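Local coordinates for protein transcriptional repressor PadR (Bacillus cereus, PDB 6JYI) that acts as a PadR-like transcriptional regulator that binds DNA, probably as a dimer whose winged helix-turn-helix domains are held together by long C-terminal helices, at the interface of chains A and B. Sequence-based numbering; all coordinates share one arbitrary frame. Chains: chain A/B, Transcriptional repressor PadR.

Contact 1: the interface of chains A and B. Residues chain A 8, 91-94; chain B 101, 105.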
loop_
_atom_site.group_PDB
_atom_site.type_symbol
_atom_site.label_atom_id
_atom_site.label_comp_id
_atom_site.label_asym_id
_atom_site.label_seq_id
_atom_site.Cartn_x
_atom_site.Cartn_y
_atom_site.Cartn_z
ATOM N N LYS A 8 4.522 13.175 4.993
ATOM C CA LYS A 8 4.425 12.160 6.031
ATOM C C LYS A 8 5.641 11.248 6.130
ATOM O O LYS A 8 5.927 10.722 7.210
ATOM C CB LYS A 8 3.166 11.351 5.785
ATOM C CG LYS A 8 2.484 10.844 6.967
ATOM C CD LYS A 8 0.980 10.573 6.670
ATOM C CE LYS A 8 0.102 11.815 6.837
ATOM N NZ LYS A 8 -1.330 11.518 6.551
ATOM N N THR A 91 -3.023 14.817 13.360
ATOM C CA THR A 91 -3.731 15.039 12.067
ATOM C C THR A 91 -4.740 13.936 11.779
ATOM O O THR A 91 -4.647 12.836 12.365
ATOM C CB THR A 91 -2.755 15.097 10.868
ATOM O OG1 THR A 91 -1.999 13.883 10.777
ATOM C CG2 THR A 91 -1.813 16.300 10.975
ATOM N N PRO A 92 -5.702 14.190 10.847
ATOM C CA PRO A 92 -6.605 13.115 10.468
ATOM C C PRO A 92 -5.855 11.899 9.874
ATOM O O PRO A 92 -4.846 12.069 9.201
ATOM C CB PRO A 92 -7.491 13.749 9.396
ATOM C CG PRO A 92 -7.397 15.239 9.636
ATOM C CD PRO A 92 -6.033 15.466 10.175
ATOM N N VAL A 93 -6.351 10.699 10.126
ATOM C CA VAL A 93 -5.732 9.488 9.603
ATOM C C VAL A 93 -6.083 9.351 8.120
ATOM O O VAL A 93 -7.242 9.182 7.750
ATOM C CB VAL A 93 -6.183 8.238 10.379
ATOM C CG1 VAL A 93 -5.668 6.945 9.690
ATOM C CG2 VAL A 93 -5.705 8.335 11.864
ATOM N N GLU A 94 -5.059 9.370 7.289
ATOM C CA GLU A 94 -5.211 9.184 5.836
ATOM C C GLU A 94 -5.572 7.753 5.458
ATOM O O GLU A 94 -5.042 6.781 6.029
ATOM C CB GLU A 94 -3.895 9.531 5.165
ATOM C CG GLU A 94 -3.939 9.640 3.689
ATOM C CD GLU A 94 -2.593 10.101 3.095
ATOM O OE1 GLU A 94 -1.680 10.480 3.877
ATOM O OE2 GLU A 94 -2.471 10.029 1.853
ATOM N N ASP B 101 -1.343 4.951 6.843
ATOM C CA ASP B 101 -1.182 5.908 7.938
ATOM C C ASP B 101 -1.727 5.297 9.233
ATOM O O ASP B 101 -1.140 5.438 10.290
ATOM C CB ASP B 101 -1.941 7.172 7.593
ATOM C CG ASP B 101 -1.631 8.343 8.520
ATOM O OD1 ASP B 101 -0.672 8.291 9.328
ATOM O OD2 ASP B 101 -2.384 9.318 8.423
ATOM N N ARG B 105 0.175 4.922 12.880
ATOM C CA ARG B 105 -0.332 5.465 14.146
ATOM C C ARG B 105 -0.266 4.408 15.237
ATOM O O ARG B 105 0.105 4.700 16.375
ATOM C CB ARG B 105 -1.765 5.956 14.048
ATOM C CG ARG B 105 -2.027 6.984 12.966
ATOM C CD ARG B 105 -1.315 8.255 13.148
ATOM N NE ARG B 105 -1.609 9.129 12.003
ATOM C CZ ARG B 105 -2.258 10.298 12.010
ATOM N NH1 ARG B 105 -2.767 10.845 13.135
ATOM N NH2 ARG B 105 -2.440 10.920 10.837
#
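B:Asp101 takes bonds from A:Glu94 and A:Lys8 on one carboxylate oxygen, part of a charged network by which helix 101-107 of one subunit holds the 91-94 loop of the other and probably strengthens the dimer. The backbone N of A:Glu94 gives OD2 of B:Asp101 a nearly straight bond of 2.9 Å (165° at H), arriving on the anti side of the carboxylate. From above that plane, the ammonium NZ of A:Lys8 meets OD2 of B:Asp101 at 3.1 Å in a salt bridge, the two side chains crossing at about a right angle. B:Arg105 grips its own-chain aspartate side-on, NE on OD1 and NH2 also on OD2, which should fix the carboxylate's rotation. The guanidinium also works across the interface: its NH1 donates to the backbone O of A:Thr91 at 2.8 Å. CG2 of A:Val93 covers one guanidinium face, 3.9 Å above the plane and over its centre. The arginine chain kinks about CB-CG (chi2 -64°), turning back towards the aspartate one turn earlier in the helix. Second-shell A:Glu94 extends beyond CG to hold A:Lys8, at the start of helix 8-19. Their salt bridge runs from NZ of A:Lys8 to the anti lone pair of OE1 of A:Glu94, at 2.9 Å.

Contact 2: the interface of chains A and B. Residues chain A 96, 156, 159-160, 163-164; chain B 160, 163-164.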
loop_
_atom_site.group_PDB
_atom_site.type_symbol
_atom_site.label_atom_id
_atom_site.label_comp_id
_atom_site.label_asym_id
_atom_site.label_seq_id
_atom_site.Cartn_x
_atom_site.Cartn_y
_atom_site.Cartn_z
ATOM N N ASP A 96 -5.620 4.234 3.373
ATOM C CA ASP A 96 -4.570 3.396 2.836
ATOM C C ASP A 96 -4.374 3.731 1.366
ATOM O O ASP A 96 -5.343 4.020 0.657
ATOM C CB ASP A 96 -4.943 1.918 2.907
ATOM C CG ASP A 96 -4.906 1.357 4.331
ATOM O OD1 ASP A 96 -4.480 2.066 5.268
ATOM O OD2 ASP A 96 -5.291 0.183 4.497
ATOM N N VAL A 156 -2.340 -6.881 12.557
ATOM C CA VAL A 156 -3.187 -6.523 11.413
ATOM C C VAL A 156 -2.517 -6.943 10.107
ATOM O O VAL A 156 -3.148 -7.560 9.210
ATOM C CB VAL A 156 -3.592 -5.041 11.448
ATOM C CG1 VAL A 156 -4.357 -4.626 10.190
ATOM C CG2 VAL A 156 -4.473 -4.783 12.675
ATOM N N ALA A 159 -2.670 -10.639 9.740
ATOM C CA ALA A 159 -4.068 -11.074 9.518
ATOM C C ALA A 159 -4.397 -10.885 8.046
ATOM O O ALA A 159 -4.929 -11.772 7.382
ATOM C CB ALA A 159 -5.030 -10.285 10.381
ATOM N N SER A 160 -3.989 -9.740 7.520
ATOM C CA SER A 160 -4.262 -9.401 6.150
ATOM C C SER A 160 -3.491 -10.273 5.153
ATOM O O SER A 160 -4.075 -10.866 4.260
ATOM C CB SER A 160 -3.966 -7.911 5.954
ATOM O OG SER A 160 -3.969 -7.610 4.583
ATOM N N ALA A 163 -4.853 -13.845 5.079
ATOM C CA ALA A 163 -6.141 -13.960 4.422
ATOM C C ALA A 163 -5.915 -13.889 2.928
ATOM O O ALA A 163 -6.544 -14.638 2.170
ATOM C CB ALA A 163 -7.077 -12.867 4.894
ATOM N N GLN A 164 -4.990 -13.034 2.492
ATOM C CA GLN A 164 -4.605 -13.009 1.059
ATOM C C GLN A 164 -4.064 -14.355 0.593
ATOM O O GLN A 164 -4.464 -14.839 -0.447
ATOM C CB GLN A 164 -3.560 -11.944 0.783
ATOM C CG GLN A 164 -4.110 -10.530 0.922
ATOM C CD GLN A 164 -3.017 -9.510 1.025
ATOM O OE1 GLN A 164 -1.936 -9.704 0.473
ATOM N NE2 GLN A 164 -3.258 -8.437 1.764
ATOM N N SER B 160 -8.855 -9.555 2.661
ATOM C CA SER B 160 -7.924 -8.696 3.362
ATOM C C SER B 160 -8.629 -7.735 4.313
ATOM O O SER B 160 -8.309 -7.683 5.490
ATOM C CB SER B 160 -7.065 -7.927 2.361
ATOM O OG SER B 160 -6.307 -6.919 3.027
ATOM N N ALA B 163 -10.359 -9.535 7.337
ATOM C CA ALA B 163 -9.426 -10.017 8.371
ATOM C C ALA B 163 -8.960 -8.837 9.223
ATOM O O ALA B 163 -8.795 -8.973 10.437
ATOM C CB ALA B 163 -8.224 -10.706 7.721
ATOM N N GLN B 164 -8.760 -7.687 8.585
ATOM C CA GLN B 164 -8.377 -6.473 9.287
ATOM C C GLN B 164 -9.486 -6.056 10.238
ATOM O O GLN B 164 -9.224 -5.843 11.422
ATOM C CB GLN B 164 -8.102 -5.335 8.302
ATOM C CG GLN B 164 -6.884 -5.566 7.408
ATOM C CD GLN B 164 -6.697 -4.396 6.480
ATOM O OE1 GLN B 164 -6.867 -3.246 6.902
ATOM N NE2 GLN B 164 -6.377 -4.659 5.214
#
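A:Ala163 and B:Ala163 meet methyl to methyl where the long helices, A 148-175 and B 148-178, pack antiparallel at a shallow angle, with their CB atoms 3.7 Å apart. The small side chains let the backbones come close: CB of B:Ala163 lies 3.5 Å from the carbonyl O of A:Ala159, a packing contact with main chain. Further out, B:Gln164 lays the aliphatic part of its chain against chain A. Its CG touches CG1 of A:Val156 at 3.9 Å, the two side chains roughly perpendicular, and also packs on CB of A:Ser160 at 4.0 Å.

Polar groups follow next to this apolar strip. The hydroxyls of A:Ser160 and B:Ser160 face one another and share a hydrogen bond, OG to OG at 2.9 Å, in which either hydroxyl could be the donor. The same chi1 in both serines (168° in A:Ser160, 170° in B:Ser160) swings each hydroxyl towards the partner helix. On chain B, NE2 of B:Gln164 donates to OG of B:Ser160 at 3.1 Å, with the oxygen close to the amide plane. That bond gives the B:Ser160 hydroxyl a second polar partner and should steady the glutamine amide. Close helix packing with a serine pair at its middle joins the C-terminal helices of the two subunits and probably sets their antiparallel alignment in the regulator's dimer.

Contact 3: the interface of chains A and B. Residues chain A 148, 151-152, 155; chain B 171, 174-175, 178.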
loop_
_atom_site.group_PDB
_atom_site.type_symbol
_atom_site.label_atom_id
_atom_site.label_comp_id
_atom_site.label_asym_id
_atom_site.label_seq_id
_atom_site.Cartn_x
_atom_site.Cartn_y
_atom_site.Cartn_z
ATOM N N PHE A 148 0.849 -3.390 23.763
ATOM C CA PHE A 148 -0.412 -3.755 23.141
ATOM C C PHE A 148 -0.660 -2.973 21.842
ATOM O O PHE A 148 -0.970 -3.575 20.822
ATOM C CB PHE A 148 -1.584 -3.523 24.117
ATOM C CG PHE A 148 -2.940 -3.643 23.484
ATOM C CD1 PHE A 148 -3.563 -4.877 23.405
ATOM C CD2 PHE A 148 -3.581 -2.549 22.951
ATOM C CE1 PHE A 148 -4.826 -5.001 22.802
ATOM C CE2 PHE A 148 -4.820 -2.672 22.358
ATOM C CZ PHE A 148 -5.443 -3.885 22.282
ATOM N N GLU A 151 1.703 -3.824 18.945
ATOM C CA GLU A 151 1.425 -5.131 18.416
ATOM C C GLU A 151 0.280 -5.094 17.377
ATOM O O GLU A 151 0.214 -5.970 16.516
ATOM C CB GLU A 151 1.100 -6.098 19.566
ATOM C CG GLU A 151 0.747 -7.505 19.157
ATOM C CD GLU A 151 1.943 -8.428 18.977
ATOM O OE1 GLU A 151 3.016 -8.109 19.527
ATOM O OE2 GLU A 151 1.770 -9.505 18.318
ATOM N N ILE A 152 -0.621 -4.088 17.450
ATOM C CA ILE A 152 -1.717 -4.007 16.449
ATOM C C ILE A 152 -1.156 -3.931 15.019
ATOM O O ILE A 152 -1.642 -4.641 14.134
ATOM C CB ILE A 152 -2.708 -2.856 16.736
ATOM C CG1 ILE A 152 -3.325 -3.040 18.118
ATOM C CG2 ILE A 152 -3.821 -2.742 15.622
ATOM C CD1 ILE A 152 -4.204 -1.879 18.599
ATOM N N ASP A 155 -0.070 -7.477 14.059
ATOM C CA ASP A 155 -1.147 -8.474 13.967
ATOM C C ASP A 155 -2.106 -8.156 12.820
ATOM O O ASP A 155 -2.626 -9.057 12.185
ATOM C CB ASP A 155 -1.927 -8.548 15.257
ATOM C CG ASP A 155 -1.104 -9.117 16.399
ATOM O OD1 ASP A 155 0.080 -9.442 16.174
ATOM O OD2 ASP A 155 -1.655 -9.231 17.503
ATOM N N LYS B 171 -9.105 -6.363 18.964
ATOM C CA LYS B 171 -8.269 -5.394 19.641
ATOM C C LYS B 171 -9.114 -4.386 20.444
ATOM O O LYS B 171 -8.791 -4.090 21.572
ATOM C CB LYS B 171 -7.371 -4.644 18.660
ATOM C CG LYS B 171 -6.400 -5.532 17.866
ATOM C CD LYS B 171 -5.468 -6.347 18.780
ATOM C CE LYS B 171 -4.473 -7.164 17.978
ATOM N NZ LYS B 171 -3.573 -7.977 18.879
ATOM N N GLU B 174 -10.522 -5.905 23.522
ATOM C CA GLU B 174 -9.506 -6.174 24.564
ATOM C C GLU B 174 -9.132 -4.860 25.231
ATOM O O GLU B 174 -9.008 -4.810 26.446
ATOM C CB GLU B 174 -8.260 -6.835 23.988
ATOM C CG GLU B 174 -7.140 -6.986 25.022
ATOM C CD GLU B 174 -5.938 -7.746 24.508
ATOM O OE1 GLU B 174 -5.901 -8.076 23.307
ATOM O OE2 GLU B 174 -5.030 -8.018 25.335
ATOM N N LEU B 175 -9.010 -3.790 24.439
ATOM C CA LEU B 175 -8.686 -2.466 24.965
ATOM C C LEU B 175 -9.780 -1.959 25.895
ATOM O O LEU B 175 -9.501 -1.456 26.981
ATOM C CB LEU B 175 -8.442 -1.462 23.816
ATOM C CG LEU B 175 -8.065 -0.045 24.226
ATOM C CD1 LEU B 175 -6.944 -0.075 25.285
ATOM C CD2 LEU B 175 -7.573 0.759 22.988
ATOM N N LYS B 178 -9.475 -3.651 29.204
ATOM C CA LYS B 178 -8.367 -3.143 30.031
ATOM C C LYS B 178 -8.794 -1.960 30.929
ATOM O O LYS B 178 -8.274 -1.782 32.033
ATOM C CB LYS B 178 -7.208 -2.648 29.158
ATOM C CG LYS B 178 -6.471 -3.711 28.310
ATOM C CD LYS B 178 -5.231 -3.083 27.648
ATOM C CE LYS B 178 -4.355 -4.119 26.957
ATOM N NZ LYS B 178 -3.733 -5.097 27.888
HETATM O O HOH W 1 -2.271 -6.190 20.531
#
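A:Phe148 pushes its ring against helix B 148-178, where B:Glu174, B:Lys178, B:Leu175 and the backbone of B:Lys171 receive it. B:Glu174 comes to the ring edge: OE1 lies in the ring plane, 3.3 Å from CE1 of A:Phe148, and the carboxylate is turned 76° away from that plane. The partial positive charge of the ring-edge hydrogens would suit an anionic neighbour there. CE of B:Lys178 instead lies over one face of the ring, above its CG-CD1 rim, 3.7 Å from CD1 of A:Phe148, while CB of B:Leu175 packs near CE2. With CG anti to the backbone N (chi1 170°), the phenylalanine carries CZ to within 3.4 Å of the carbonyl O of B:Lys171.

B:Lys171 turns sharply at its CB-CG bond (chi2 -58°) and then runs straight to its ammonium. On the way it slides antiparallel past A:Ile152, with CG of the lysine and CG1 of the isoleucine 4.0 Å apart. Its last part runs across A:Asp155, and NZ forms a salt bridge with OD2 of A:Asp155 at 2.7 Å, coming in on the anti side of the carboxylate. A water 2.8 Å from NZ of B:Lys171 links that ammonium to the backbone O of A:Phe148. Together these side chains join the beginning of one long helix to the C-terminal part of its partner, extending the antiparallel pairing of the dimer towards the helix ends.

Contact 4: the interface of chains A and B. Residues chain A 97-99; chain B 38-39, 96-98.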
loop_
_atom_site.group_PDB
_atom_site.type_symbol
_atom_site.label_atom_id
_atom_site.label_comp_id
_atom_site.label_asym_id
_atom_site.label_seq_id
_atom_site.Cartn_x
_atom_site.Cartn_y
_atom_site.Cartn_z
ATOM N N VAL A 97 -3.126 3.675 0.908
ATOM C CA VAL A 97 -2.834 3.788 -0.513
ATOM C C VAL A 97 -2.033 2.540 -0.889
ATOM O O VAL A 97 -0.920 2.349 -0.392
ATOM C CB VAL A 97 -2.014 5.052 -0.805
ATOM C CG1 VAL A 97 -1.569 5.138 -2.299
ATOM C CG2 VAL A 97 -2.759 6.333 -0.346
ATOM N N LEU A 98 -2.547 1.750 -1.838
ATOM C CA LEU A 98 -1.888 0.506 -2.283
ATOM C C LEU A 98 -1.663 0.475 -3.770
ATOM O O LEU A 98 -2.564 0.805 -4.541
ATOM C CB LEU A 98 -2.708 -0.725 -1.871
ATOM C CG LEU A 98 -2.211 -2.090 -2.367
ATOM C CD1 LEU A 98 -0.923 -2.577 -1.666
ATOM C CD2 LEU A 98 -3.311 -3.145 -2.213
ATOM N N ARG A 99 -0.442 0.095 -4.176
ATOM C CA ARG A 99 -0.149 -0.207 -5.581
ATOM C C ARG A 99 0.215 -1.661 -5.642
ATOM O O ARG A 99 1.301 -2.033 -5.206
ATOM C CB ARG A 99 1.005 0.635 -6.141
ATOM C CG ARG A 99 1.331 0.308 -7.607
ATOM C CD ARG A 99 2.235 1.312 -8.298
ATOM N NE ARG A 99 3.645 1.154 -7.944
ATOM C CZ ARG A 99 4.353 1.972 -7.150
ATOM N NH1 ARG A 99 3.804 3.047 -6.573
ATOM N NH2 ARG A 99 5.641 1.706 -6.908
ATOM N N PHE B 38 -6.323 -0.931 -5.429
ATOM C CA PHE B 38 -4.982 -1.488 -5.693
ATOM C C PHE B 38 -4.110 -0.743 -6.692
ATOM O O PHE B 38 -3.046 -1.217 -7.046
ATOM C CB PHE B 38 -5.068 -2.957 -6.010
ATOM C CG PHE B 38 -5.894 -3.295 -7.219
ATOM C CD1 PHE B 38 -5.336 -3.285 -8.473
ATOM C CD2 PHE B 38 -7.218 -3.694 -7.080
ATOM C CE1 PHE B 38 -6.112 -3.656 -9.598
ATOM C CE2 PHE B 38 -7.978 -4.070 -8.185
ATOM C CZ PHE B 38 -7.432 -4.053 -9.422
ATOM N N PHE B 39 -4.504 0.475 -7.047
ATOM C CA PHE B 39 -3.640 1.333 -7.863
ATOM C C PHE B 39 -3.552 2.706 -7.193
ATOM O O PHE B 39 -4.537 3.208 -6.704
ATOM C CB PHE B 39 -4.125 1.399 -9.331
ATOM C CG PHE B 39 -3.178 2.118 -10.240
ATOM C CD1 PHE B 39 -1.900 1.628 -10.474
ATOM C CD2 PHE B 39 -3.537 3.301 -10.831
ATOM C CE1 PHE B 39 -0.998 2.320 -11.269
ATOM C CE2 PHE B 39 -2.618 4.000 -11.642
ATOM C CZ PHE B 39 -1.384 3.507 -11.858
ATOM N N ASP B 96 4.184 -5.490 -4.014
ATOM C CA ASP B 96 3.176 -4.574 -3.522
ATOM C C ASP B 96 3.816 -3.375 -2.823
ATOM O O ASP B 96 4.812 -3.550 -2.120
ATOM C CB ASP B 96 2.289 -5.266 -2.482
ATOM C CG ASP B 96 1.163 -6.049 -3.073
ATOM O OD1 ASP B 96 1.021 -6.180 -4.311
ATOM O OD2 ASP B 96 0.374 -6.539 -2.249
ATOM N N VAL B 97 3.223 -2.184 -2.983
ATOM C CA VAL B 97 3.645 -0.995 -2.255
ATOM C C VAL B 97 2.446 -0.434 -1.492
ATOM O O VAL B 97 1.520 0.108 -2.078
ATOM C CB VAL B 97 4.196 0.118 -3.176
ATOM C CG1 VAL B 97 4.735 1.287 -2.316
ATOM C CG2 VAL B 97 5.266 -0.425 -4.111
ATOM N N LEU B 98 2.473 -0.614 -0.180
ATOM C CA LEU B 98 1.426 -0.152 0.703
ATOM C C LEU B 98 1.889 0.973 1.629
ATOM O O LEU B 98 2.941 0.861 2.273
ATOM C CB LEU B 98 0.943 -1.308 1.587
ATOM C CG LEU B 98 -0.069 -0.917 2.679
ATOM C CD1 LEU B 98 -1.327 -0.387 2.019
ATOM C CD2 LEU B 98 -0.411 -2.164 3.568
HETATM O O HOH W 2 1.331 2.754 -2.143
#
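B:Val97, A:Arg99 and A:Leu98 bury the most surface here, as strands 97-99 of the two chains pair antiparallel into a short two-stranded ribbon. This sheet between subunits probably adds to the cohesion of the dimer. A:Arg99 and B:Val97 exchange a pair of backbone bonds, N of A:Arg99 to O of B:Val97 and N of B:Val97 to O of A:Arg99, each 2.9 Å. Beyond the backbone, their side chains lie side by side and point the same way. Rotation about CG-CD (chi3 78°) folds the arginine's guanidinium over the valine, with NH2 of A:Arg99 3.5 Å from CG2 of B:Val97. The valine CB sits above one guanidinium face, offset toward its rim.

A:Leu98 faces B:Leu98 across the two-fold. Their side chains meet at an angle, CD1 of A:Leu98 packing on CB of B:Leu98 at 4.0 Å. The other branch, CD2 of A:Leu98, comes 4.2 Å from CB of B:Phe38, where the loop carrying B:Phe38 and B:Phe39 lies against the strand. The carbonyl O of A:Leu98 faces that loop, although the backbone N-H of B:Phe39 points away from it. A water bridges the two strands, its oxygen 2.9 Å from O of A:Val97 and 2.7 Å from O of B:Val97.

The same long C-terminal helices form contacts 2 and 3, whose C-alpha centres lie about 16 Å apart: contact 2 is the middle of this antiparallel pair, and contact 3 joins the start of one helix to the later turns of the other. Contacts 1 and 4, about 17 Å apart, use the segment from residue 91 to helix 101-107, with A:Lys8 and the B:Phe38 loop tying in the N-terminal part. Residue 96 also lies at the edge of contact 2. Contacts 3 and 4 are farthest apart, about 25 Å. Two-fold repetition spreads the interface widely, which probably fixes how the DNA-binding domains are spaced.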